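Local coordinates for putative metal binding protein (Coccidioides immitis, PDB 3CVG), which probably binds metal ions as a periplasmic-binding-protein-type protein, with a calcium ion bound in the crystal, at residues A39-I43 with F54-W58; I94-Y100 with A237-A243; K142-L148 with L197-I202. All coordinates share one frame. Residues are numbered along the deposited sequence.

Contact 1 of 3, residues A39-I43 with F54-W58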
loop_
_atom_site.group_PDB
_atom_site.type_symbol
_atom_site.label_atom_id
_atom_site.label_comp_id
_atom_site.label_asym_id
_atom_site.label_seq_id
_atom_site.Cartn_x
_atom_site.Cartn_y
_atom_site.Cartn_z
ATOM N N ALA A 39 15.602 -0.812 -8.633
ATOM C CA ALA A 39 16.266 -0.094 -9.714
ATOM C C ALA A 39 17.774 -0.342 -9.752
ATOM O O ALA A 39 18.345 -0.565 -10.822
ATOM C CB ALA A 39 15.979 1.398 -9.593
ATOM N N ASP A 40 18.419 -0.299 -8.593
ATOM C CA ASP A 40 19.858 -0.529 -8.531
ATOM C C ASP A 40 20.196 -1.961 -8.923
ATOM O O ASP A 40 21.276 -2.229 -9.453
ATOM C CB ASP A 40 20.399 -0.241 -7.123
ATOM C CG ASP A 40 20.460 1.243 -6.808
ATOM O OD1 ASP A 40 20.409 2.055 -7.759
ATOM O OD2 ASP A 40 20.570 1.600 -5.614
ATOM N N ALA A 41 19.269 -2.878 -8.665
ATOM C CA ALA A 41 19.476 -4.285 -8.993
ATOM C C ALA A 41 19.243 -4.553 -10.480
ATOM O O ALA A 41 19.891 -5.421 -11.071
ATOM C CB ALA A 41 18.555 -5.158 -8.154
ATOM N N PHE A 42 18.314 -3.815 -11.079
ATOM C CA PHE A 42 18.027 -3.976 -12.500
ATOM C C PHE A 42 19.164 -3.360 -13.307
ATOM O O PHE A 42 19.709 -3.999 -14.207
ATOM C CB PHE A 42 16.708 -3.290 -12.869
ATOM C CG PHE A 42 16.371 -3.372 -14.335
ATOM C CD1 PHE A 42 16.142 -4.605 -14.943
ATOM C CD2 PHE A 42 16.273 -2.217 -15.105
ATOM C CE1 PHE A 42 15.817 -4.687 -16.296
ATOM C CE2 PHE A 42 15.949 -2.289 -16.461
ATOM C CZ PHE A 42 15.721 -3.524 -17.056
ATOM N N ILE A 43 19.509 -2.114 -12.990
ATOM C CA ILE A 43 20.600 -1.436 -13.678
ATOM C C ILE A 43 21.822 -2.337 -13.562
ATOM O O ILE A 43 22.602 -2.484 -14.504
ATOM C CB ILE A 43 20.953 -0.088 -13.016
ATOM C CG1 ILE A 43 19.759 0.862 -13.063
ATOM C CG2 ILE A 43 22.144 0.533 -13.726
ATOM C CD1 ILE A 43 19.981 2.151 -12.292
ATOM N N PHE A 54 22.876 3.132 -17.257
ATOM C CA PHE A 54 21.700 3.992 -17.337
ATOM C C PHE A 54 21.076 4.189 -15.955
ATOM O O PHE A 54 21.278 3.376 -15.051
ATOM C CB PHE A 54 20.675 3.379 -18.295
ATOM C CG PHE A 54 20.123 2.066 -17.827
ATOM C CD1 PHE A 54 19.011 2.025 -16.992
ATOM C CD2 PHE A 54 20.733 0.870 -18.191
ATOM C CE1 PHE A 54 18.512 0.815 -16.528
ATOM C CE2 PHE A 54 20.242 -0.348 -17.731
ATOM C CZ PHE A 54 19.129 -0.377 -16.898
ATOM N N LYS A 55 20.321 5.276 -15.802
ATOM C CA LYS A 55 19.662 5.597 -14.539
ATOM C C LYS A 55 18.181 5.237 -14.582
ATOM O O LYS A 55 17.605 5.042 -15.654
ATOM C CB LYS A 55 19.808 7.091 -14.229
ATOM C CG LYS A 55 21.222 7.519 -13.888
ATOM C CD LYS A 55 21.387 9.026 -13.998
ATOM C CE LYS A 55 22.834 9.427 -13.749
ATOM N NZ LYS A 55 23.089 10.858 -14.079
ATOM N N VAL A 56 17.573 5.154 -13.404
ATOM C CA VAL A 56 16.156 4.833 -13.275
ATOM C C VAL A 56 15.509 5.884 -12.381
ATOM O O VAL A 56 15.849 6.002 -11.202
ATOM C CB VAL A 56 15.951 3.441 -12.638
ATOM C CG1 VAL A 56 14.462 3.170 -12.436
ATOM C CG2 VAL A 56 16.574 2.368 -13.521
ATOM N N ALA A 57 14.578 6.646 -12.945
ATOM C CA ALA A 57 13.900 7.694 -12.194
ATOM C C ALA A 57 12.559 7.228 -11.644
ATOM O O ALA A 57 11.806 6.523 -12.321
ATOM C CB ALA A 57 13.703 8.927 -13.076
ATOM N N TRP A 58 12.276 7.628 -10.406
ATOM C CA TRP A 58 11.032 7.280 -9.731
ATOM C C TRP A 58 10.150 8.505 -9.512
ATOM O O TRP A 58 10.555 9.470 -8.866
ATOM C CB TRP A 58 11.320 6.609 -8.377
ATOM C CG TRP A 58 10.133 6.622 -7.438
ATOM C CD1 TRP A 58 8.846 6.266 -7.736
ATOM C CD2 TRP A 58 10.118 7.051 -6.066
ATOM N NE1 TRP A 58 8.035 6.451 -6.642
ATOM C CE2 TRP A 58 8.789 6.933 -5.604
ATOM C CE3 TRP A 58 11.099 7.524 -5.185
ATOM C CZ2 TRP A 58 8.412 7.275 -4.298
ATOM C CZ3 TRP A 58 10.724 7.863 -3.885
ATOM C CH2 TRP A 58 9.392 7.735 -3.457
#
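Residues 39-43 are part of helix 34-47, which packs on strand 55-60. Ala39 comes first. Its CB lies 3.7 Å from Val56 CB, so helix and strand come close here, with CA atoms 6.1 Å apart. Phe42, one turn on, also points its CA-to-CB bond toward the strand. Its CE2 touches Phe54 CZ at 3.7 Å. The two rings meet obliquely, with centroids 5.8 Å apart and planes at 67°. Phe42 is also held edge-to-face by Phe254 of helix 248-259. Ile43 closes the segment and buries the largest area of the helix residues. Its CG1 lies 3.6 Å from Val56 CG2 and 3.7 Å from Phe54 CE1, and its CG2 sits over one face of the Phe54 ring. The same CG2 is 3.3 Å from Phe54 O. No hydrogen bond links the segments; the contact is apolar. Phe42 also touches Leu22 of strand 20-26, so the helix packs on two neighbouring strands. The segment axes approach to 8.6 Å and run nearly antiparallel, at 155°. Strands 20-26 and 55-60 pair in parallel, with helix 34-47 between them in sequence. This is a beta-alpha-beta crossover, as in the alpha/beta domains of periplasmic binding proteins.

Contact 2 of 3, residues I94-Y100 with A237-A243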
loop_
_atom_site.group_PDB
_atom_site.type_symbol
_atom_site.label_atom_id
_atom_site.label_comp_id
_atom_site.label_asym_id
_atom_site.label_seq_id
_atom_site.Cartn_x
_atom_site.Cartn_y
_atom_site.Cartn_z
ATOM N N ILE A 94 -4.257 1.977 -22.308
ATOM C CA ILE A 94 -3.275 2.812 -21.619
ATOM C C ILE A 94 -2.102 1.949 -21.184
ATOM O O ILE A 94 -0.948 2.393 -21.189
ATOM C CB ILE A 94 -3.868 3.469 -20.351
ATOM C CG1 ILE A 94 -4.768 4.644 -20.739
ATOM C CG2 ILE A 94 -2.745 3.935 -19.426
ATOM C CD1 ILE A 94 -5.485 5.277 -19.558
ATOM N N SER A 95 -2.415 0.716 -20.798
ATOM C CA SER A 95 -1.413 -0.233 -20.337
ATOM C C SER A 95 -1.374 -1.481 -21.208
ATOM O O SER A 95 -2.376 -1.872 -21.805
ATOM C CB SER A 95 -1.704 -0.655 -18.889
ATOM O OG SER A 95 -1.603 0.434 -17.989
ATOM N N GLU A 96 -0.205 -2.106 -21.267
ATOM C CA GLU A 96 -0.027 -3.327 -22.039
ATOM C C GLU A 96 -0.664 -4.470 -21.266
ATOM O O GLU A 96 -0.782 -4.413 -20.044
ATOM C CB GLU A 96 1.461 -3.636 -22.208
ATOM C CG GLU A 96 2.244 -2.640 -23.035
ATOM C CD GLU A 96 2.209 -2.969 -24.509
ATOM O OE1 GLU A 96 1.136 -2.819 -25.136
ATOM O OE2 GLU A 96 3.259 -3.390 -25.038
ATOM N N SER A 97 -1.082 -5.503 -21.983
ATOM C CA SER A 97 -1.657 -6.677 -21.348
ATOM C C SER A 97 -0.534 -7.707 -21.367
ATOM O O SER A 97 0.160 -7.851 -22.369
ATOM C CB SER A 97 -2.850 -7.194 -22.150
ATOM O OG SER A 97 -3.446 -8.317 -21.523
ATOM N N PRO A 98 -0.329 -8.433 -20.260
ATOM C CA PRO A 98 -1.070 -8.357 -18.998
ATOM C C PRO A 98 -0.297 -7.548 -17.968
ATOM O O PRO A 98 0.791 -7.033 -18.254
ATOM C CB PRO A 98 -1.165 -9.813 -18.591
ATOM C CG PRO A 98 0.229 -10.293 -18.922
ATOM C CD PRO A 98 0.499 -9.655 -20.296
ATOM N N SER A 99 -0.868 -7.438 -16.771
ATOM C CA SER A 99 -0.211 -6.730 -15.680
ATOM C C SER A 99 0.739 -7.762 -15.091
ATOM O O SER A 99 0.623 -8.951 -15.401
ATOM C CB SER A 99 -1.223 -6.303 -14.617
ATOM O OG SER A 99 -1.754 -7.422 -13.937
ATOM N N TYR A 100 1.667 -7.318 -14.249
ATOM C CA TYR A 100 2.638 -8.222 -13.632
ATOM C C TYR A 100 2.550 -8.157 -12.108
ATOM O O TYR A 100 2.733 -7.091 -11.520
ATOM C CB TYR A 100 4.053 -7.841 -14.075
ATOM C CG TYR A 100 4.256 -7.866 -15.574
ATOM C CD1 TYR A 100 4.529 -9.059 -16.242
ATOM C CD2 TYR A 100 4.148 -6.700 -16.327
ATOM C CE1 TYR A 100 4.688 -9.090 -17.627
ATOM C CE2 TYR A 100 4.303 -6.718 -17.711
ATOM C CZ TYR A 100 4.574 -7.916 -18.352
ATOM O OH TYR A 100 4.721 -7.945 -19.719
ATOM N N ALA A 237 0.510 -5.631 -5.175
ATOM C CA ALA A 237 1.140 -4.623 -6.012
ATOM C C ALA A 237 1.428 -5.238 -7.370
ATOM O O ALA A 237 1.985 -6.334 -7.451
ATOM C CB ALA A 237 2.441 -4.141 -5.368
ATOM N N HIS A 238 1.021 -4.543 -8.430
ATOM C CA HIS A 238 1.237 -5.004 -9.795
ATOM C C HIS A 238 1.995 -3.943 -10.586
ATOM O O HIS A 238 1.915 -2.746 -10.280
ATOM C CB HIS A 238 -0.096 -5.272 -10.514
ATOM C CG HIS A 238 -0.755 -6.557 -10.132
ATOM N ND1 HIS A 238 -1.441 -6.721 -8.946
ATOM C CD2 HIS A 238 -0.844 -7.741 -10.785
ATOM C CE1 HIS A 238 -1.925 -7.951 -8.888
ATOM N NE2 HIS A 238 -1.574 -8.589 -9.990
ATOM N N LEU A 239 2.735 -4.384 -11.604
ATOM C CA LEU A 239 3.469 -3.462 -12.459
ATOM C C LEU A 239 2.691 -3.310 -13.759
ATOM O O LEU A 239 2.153 -4.286 -14.286
ATOM C CB LEU A 239 4.864 -3.995 -12.787
ATOM C CG LEU A 239 5.669 -3.073 -13.710
ATOM C CD1 LEU A 239 6.157 -1.877 -12.917
ATOM C CD2 LEU A 239 6.855 -3.816 -14.299
ATOM N N LEU A 240 2.622 -2.084 -14.265
ATOM C CA LEU A 240 1.922 -1.819 -15.515
ATOM C C LEU A 240 2.917 -1.298 -16.537
ATOM O O LEU A 240 3.700 -0.397 -16.242
ATOM C CB LEU A 240 0.815 -0.781 -15.312
ATOM C CG LEU A 240 -0.397 -1.173 -14.457
ATOM C CD1 LEU A 240 -1.332 0.025 -14.311
ATOM C CD2 LEU A 240 -1.126 -2.344 -15.103
ATOM N N VAL A 241 2.902 -1.886 -17.726
ATOM C CA VAL A 241 3.783 -1.454 -18.801
ATOM C C VAL A 241 2.967 -0.543 -19.707
ATOM O O VAL A 241 1.959 -0.962 -20.278
ATOM C CB VAL A 241 4.317 -2.656 -19.611
ATOM C CG1 VAL A 241 5.045 -2.172 -20.859
ATOM C CG2 VAL A 241 5.257 -3.482 -18.741
ATOM N N GLY A 242 3.400 0.707 -19.817
ATOM C CA GLY A 242 2.695 1.667 -20.643
ATOM C C GLY A 242 2.670 1.280 -22.108
ATOM O O GLY A 242 3.679 0.835 -22.654
ATOM N N ALA A 243 1.515 1.448 -22.748
ATOM C CA ALA A 243 1.366 1.113 -24.160
ATOM C C ALA A 243 2.117 2.105 -25.047
ATOM O O ALA A 243 2.726 1.720 -26.047
ATOM C CB ALA A 243 -0.110 1.089 -24.543
#
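Tyr100 lays its side chain beside Leu239 and Val241: its CB is 4.1 Å from Leu239 CB, and its CE2 is 3.5 Å from Val241 CG2, which lies at the ring edge. Tyr100 and Leu239 are an antiparallel hydrogen-bonded pair, with Tyr100 N to Leu239 O at 3.1 Å and Leu239 N to Tyr100 O at 2.7 Å. Both side chains lie on the face covered by Ala255 of helix 248-259. Nearby, Ser99 OG comes within 3.3 Å of His238 CD2. The His238 ring stacks on Tyr101. Ser97 and the cis-Pro98 then bow away from the strand. The chain returns at Glu96, whose N donates to Val241 O at 2.6 Å. Ala243 N donates to Ile94 O at 3.1 Å. These two bonds flank the bridge of Ser95 with Gly242, where the CA atoms are 4.5 Å apart. The register shifts by two residues between the bridges, so the loop makes two separate ladders. Ser95 OG bonds to Ser89 OG, near the end of helix 83-91. All four hydrogen bonds across the contact are between backbone atoms. Side chains add van der Waals contacts, with the apolar ones between Tyr100, Leu239 and Val241, so the pairing rests on main-chain geometry.

Contact 3 of 3, residues K142-L148 with L197-I202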
loop_
_atom_site.group_PDB
_atom_site.type_symbol
_atom_site.label_atom_id
_atom_site.label_comp_id
_atom_site.label_asym_id
_atom_site.label_seq_id
_atom_site.Cartn_x
_atom_site.Cartn_y
_atom_site.Cartn_z
ATOM N N LYS A 142 -14.532 4.227 27.657
ATOM C CA LYS A 142 -13.354 4.985 28.031
ATOM C C LYS A 142 -12.097 4.274 27.549
ATOM O O LYS A 142 -11.757 3.198 28.028
ATOM C CB LYS A 142 -13.291 5.189 29.547
ATOM C CG LYS A 142 -12.304 6.280 29.952
ATOM C CD LYS A 142 -12.602 7.571 29.184
ATOM C CE LYS A 142 -11.328 8.244 28.701
ATOM N NZ LYS A 142 -11.621 9.403 27.825
ATOM N N PRO A 143 -11.402 4.864 26.568
ATOM C CA PRO A 143 -11.799 6.137 25.954
ATOM C C PRO A 143 -12.906 5.910 24.920
ATOM O O PRO A 143 -13.316 4.777 24.680
ATOM C CB PRO A 143 -10.501 6.617 25.322
ATOM C CG PRO A 143 -9.886 5.320 24.853
ATOM C CD PRO A 143 -10.102 4.405 26.040
ATOM N N PRO A 144 -13.430 6.990 24.319
ATOM C CA PRO A 144 -14.481 6.752 23.327
ATOM C C PRO A 144 -13.876 6.059 22.103
ATOM O O PRO A 144 -12.688 6.221 21.816
ATOM C CB PRO A 144 -14.986 8.160 23.016
ATOM C CG PRO A 144 -13.754 8.993 23.177
ATOM C CD PRO A 144 -13.130 8.428 24.440
ATOM N N VAL A 145 -14.683 5.275 21.400
ATOM C CA VAL A 145 -14.203 4.580 20.212
ATOM C C VAL A 145 -14.175 5.554 19.035
ATOM O O VAL A 145 -15.212 6.090 18.647
ATOM C CB VAL A 145 -15.121 3.394 19.861
ATOM C CG1 VAL A 145 -14.682 2.749 18.552
ATOM C CG2 VAL A 145 -15.094 2.374 20.994
ATOM N N ARG A 146 -12.982 5.806 18.504
ATOM C CA ARG A 146 -12.812 6.692 17.355
ATOM C C ARG A 146 -11.940 5.981 16.306
ATOM O O ARG A 146 -11.106 5.139 16.650
ATOM C CB ARG A 146 -12.177 8.023 17.790
ATOM C CG ARG A 146 -13.106 8.882 18.681
ATOM C CD ARG A 146 -12.386 10.093 19.252
ATOM N NE ARG A 146 -11.845 10.966 18.210
ATOM C CZ ARG A 146 -12.581 11.779 17.458
ATOM N NH1 ARG A 146 -13.898 11.838 17.627
ATOM N NH2 ARG A 146 -11.998 12.546 16.550
ATOM N N PHE A 147 -12.159 6.300 15.033
ATOM C CA PHE A 147 -11.407 5.687 13.937
ATOM C C PHE A 147 -10.736 6.773 13.104
ATOM O O PHE A 147 -11.417 7.681 12.616
ATOM C CB PHE A 147 -12.349 4.884 13.035
ATOM C CG PHE A 147 -11.653 4.205 11.900
ATOM C CD1 PHE A 147 -11.104 2.939 12.065
ATOM C CD2 PHE A 147 -11.495 4.852 10.678
ATOM C CE1 PHE A 147 -10.413 2.326 11.029
ATOM C CE2 PHE A 147 -10.800 4.238 9.637
ATOM C CZ PHE A 147 -10.264 2.975 9.822
ATOM N N LEU A 148 -9.418 6.668 12.925
ATOM C CA LEU A 148 -8.665 7.660 12.154
ATOM C C LEU A 148 -8.542 7.324 10.670
ATOM O O LEU A 148 -8.013 6.274 10.286
ATOM C CB LEU A 148 -7.259 7.864 12.748
ATOM C CG LEU A 148 -6.437 9.076 12.265
ATOM C CD1 LEU A 148 -5.457 9.475 13.355
ATOM C CD2 LEU A 148 -5.683 8.783 10.953
ATOM N N LEU A 197 -3.644 9.550 20.138
ATOM C CA LEU A 197 -5.031 9.896 20.422
ATOM C C LEU A 197 -5.866 8.723 20.903
ATOM O O LEU A 197 -7.040 8.893 21.220
ATOM C CB LEU A 197 -5.679 10.476 19.166
ATOM C CG LEU A 197 -5.047 11.741 18.592
ATOM C CD1 LEU A 197 -5.486 11.893 17.147
ATOM C CD2 LEU A 197 -5.444 12.959 19.431
ATOM N N ARG A 198 -5.263 7.537 20.949
ATOM C CA ARG A 198 -5.965 6.325 21.364
ATOM C C ARG A 198 -7.134 5.994 20.433
ATOM O O ARG A 198 -8.256 5.763 20.882
ATOM C CB ARG A 198 -6.470 6.453 22.807
ATOM C CG ARG A 198 -5.353 6.566 23.835
ATOM C CD ARG A 198 -5.915 6.628 25.247
ATOM N NE ARG A 198 -6.597 7.896 25.484
ATOM C CZ ARG A 198 -7.399 8.133 26.515
ATOM N NH1 ARG A 198 -7.626 7.184 27.417
ATOM N NH2 ARG A 198 -7.971 9.323 26.643
ATOM N N GLU A 199 -6.865 5.972 19.132
ATOM C CA GLU A 199 -7.894 5.657 18.152
ATOM C C GLU A 199 -7.496 4.430 17.341
ATOM O O GLU A 199 -6.311 4.078 17.248
ATOM C CB GLU A 199 -8.103 6.838 17.196
ATOM C CG GLU A 199 -8.370 8.163 17.890
ATOM C CD GLU A 199 -8.589 9.322 16.929
ATOM O OE1 GLU A 199 -8.134 9.262 15.761
ATOM O OE2 GLU A 199 -9.207 10.315 17.355
ATOM N N TYR A 200 -8.492 3.768 16.770
ATOM C CA TYR A 200 -8.238 2.621 15.918
ATOM C C TYR A 200 -7.969 3.204 14.537
ATOM O O TYR A 200 -8.413 4.315 14.230
ATOM C CB TYR A 200 -9.466 1.721 15.831
ATOM C CG TYR A 200 -9.835 1.029 17.125
ATOM C CD1 TYR A 200 -9.517 -0.314 17.339
ATOM C CD2 TYR A 200 -10.541 1.706 18.119
ATOM C CE1 TYR A 200 -9.899 -0.971 18.514
ATOM C CE2 TYR A 200 -10.931 1.060 19.295
ATOM C CZ TYR A 200 -10.608 -0.280 19.487
ATOM O OH TYR A 200 -11.013 -0.919 20.643
ATOM N N THR A 201 -7.225 2.471 13.717
ATOM C CA THR A 201 -6.951 2.929 12.370
ATOM C C THR A 201 -6.398 1.801 11.517
ATOM O O THR A 201 -5.827 0.840 12.036
ATOM C CB THR A 201 -5.923 4.082 12.352
ATOM O OG1 THR A 201 -5.908 4.677 11.054
ATOM C CG2 THR A 201 -4.512 3.561 12.663
ATOM N N ILE A 202 -6.598 1.913 10.210
ATOM C CA ILE A 202 -6.049 0.937 9.283
ATOM C C ILE A 202 -4.751 1.595 8.850
ATOM O O ILE A 202 -4.734 2.782 8.513
ATOM C CB ILE A 202 -6.964 0.717 8.061
ATOM C CG1 ILE A 202 -8.178 -0.130 8.472
ATOM C CG2 ILE A 202 -6.188 0.058 6.931
ATOM C CD1 ILE A 202 -7.856 -1.574 8.848
HETATM O O HOH W 1 -10.966 4.540 20.236
HETATM O O HOH W 2 -10.215 7.898 21.584
HETATM O O HOH W 3 -7.174 4.367 8.203
#
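Phe147 lies at the apolar centre. Its CZ is 4.0 Å from Ile202 CG1, its CE1 is 3.8 Å from Thr201 CA, and its CD1 is 4.3 Å from Tyr200 CB. Trp164 of helix 155-166 meets the Phe147 ring edge-to-face. Val145 CG1 approaches Tyr200 CE2 at 4.2 Å, and Met132 of helix 125-138 touches both Phe147 and Tyr200. The backbone frames this core. Tyr200 N donates to Arg146 O at 3.0 Å, and Leu148 N donates to Tyr200 O at 2.9 Å. Phe147 and Tyr200 are thus a parallel pair, with CA atoms 4.8 Å apart. Strand 147-149 lies between strands 180-182 and 200-204, parallel to both, and helices flank the sheet. This is the alpha/beta layout of a periplasmic binding protein domain. Beyond the core, Thr201 OG1 donates to Leu148 O at 2.8 Å. Water 3 joins Leu148 O to Ile202 O, at 2.9 Å from each. Leu148 CB packs 3.4 Å from Glu199 OE1, which bonds to His181 ND1. The other carboxylate oxygen, Glu199 OE2, forms a salt bridge with Arg146 NE at 2.8 Å. Arg198 has positive phi and ends helix 187-196 in a Schellman motif. Its O accepts from water 1 at 3.0 Å. Water 1 also donates to Pro144 O and accepts from Arg146 N, each at 2.9 Å. At the outer edge, Pro143 CB lies over one face of the Arg198 guanidinium, 3.6 Å from NH1, while Lys142 NZ stands 3.8 Å from Arg198 NH2, two like charges side by side.

From the N terminus, contact 1 closes first. It spans a short loop of ten residues and sets helix 34-47 on strands 20-26 and 55-60. Contact 2 opens later, at 94-100, and closes only at 237-243, after 136 intervening residues. Contact 3 is nested inside that long loop: 142-148 meets 197-202 with 48 residues between. Contacts 1 and 2 have centres about 18 Å apart. Contact 3 lies on the other side of the chain's centre, its own centre about 41 Å from that of contact 1 and 38 Å from that of contact 2. Strand 100-111 pairs with both 234-241 and 200-204, linking the two regions. This is consistent with a two-lobed binding protein.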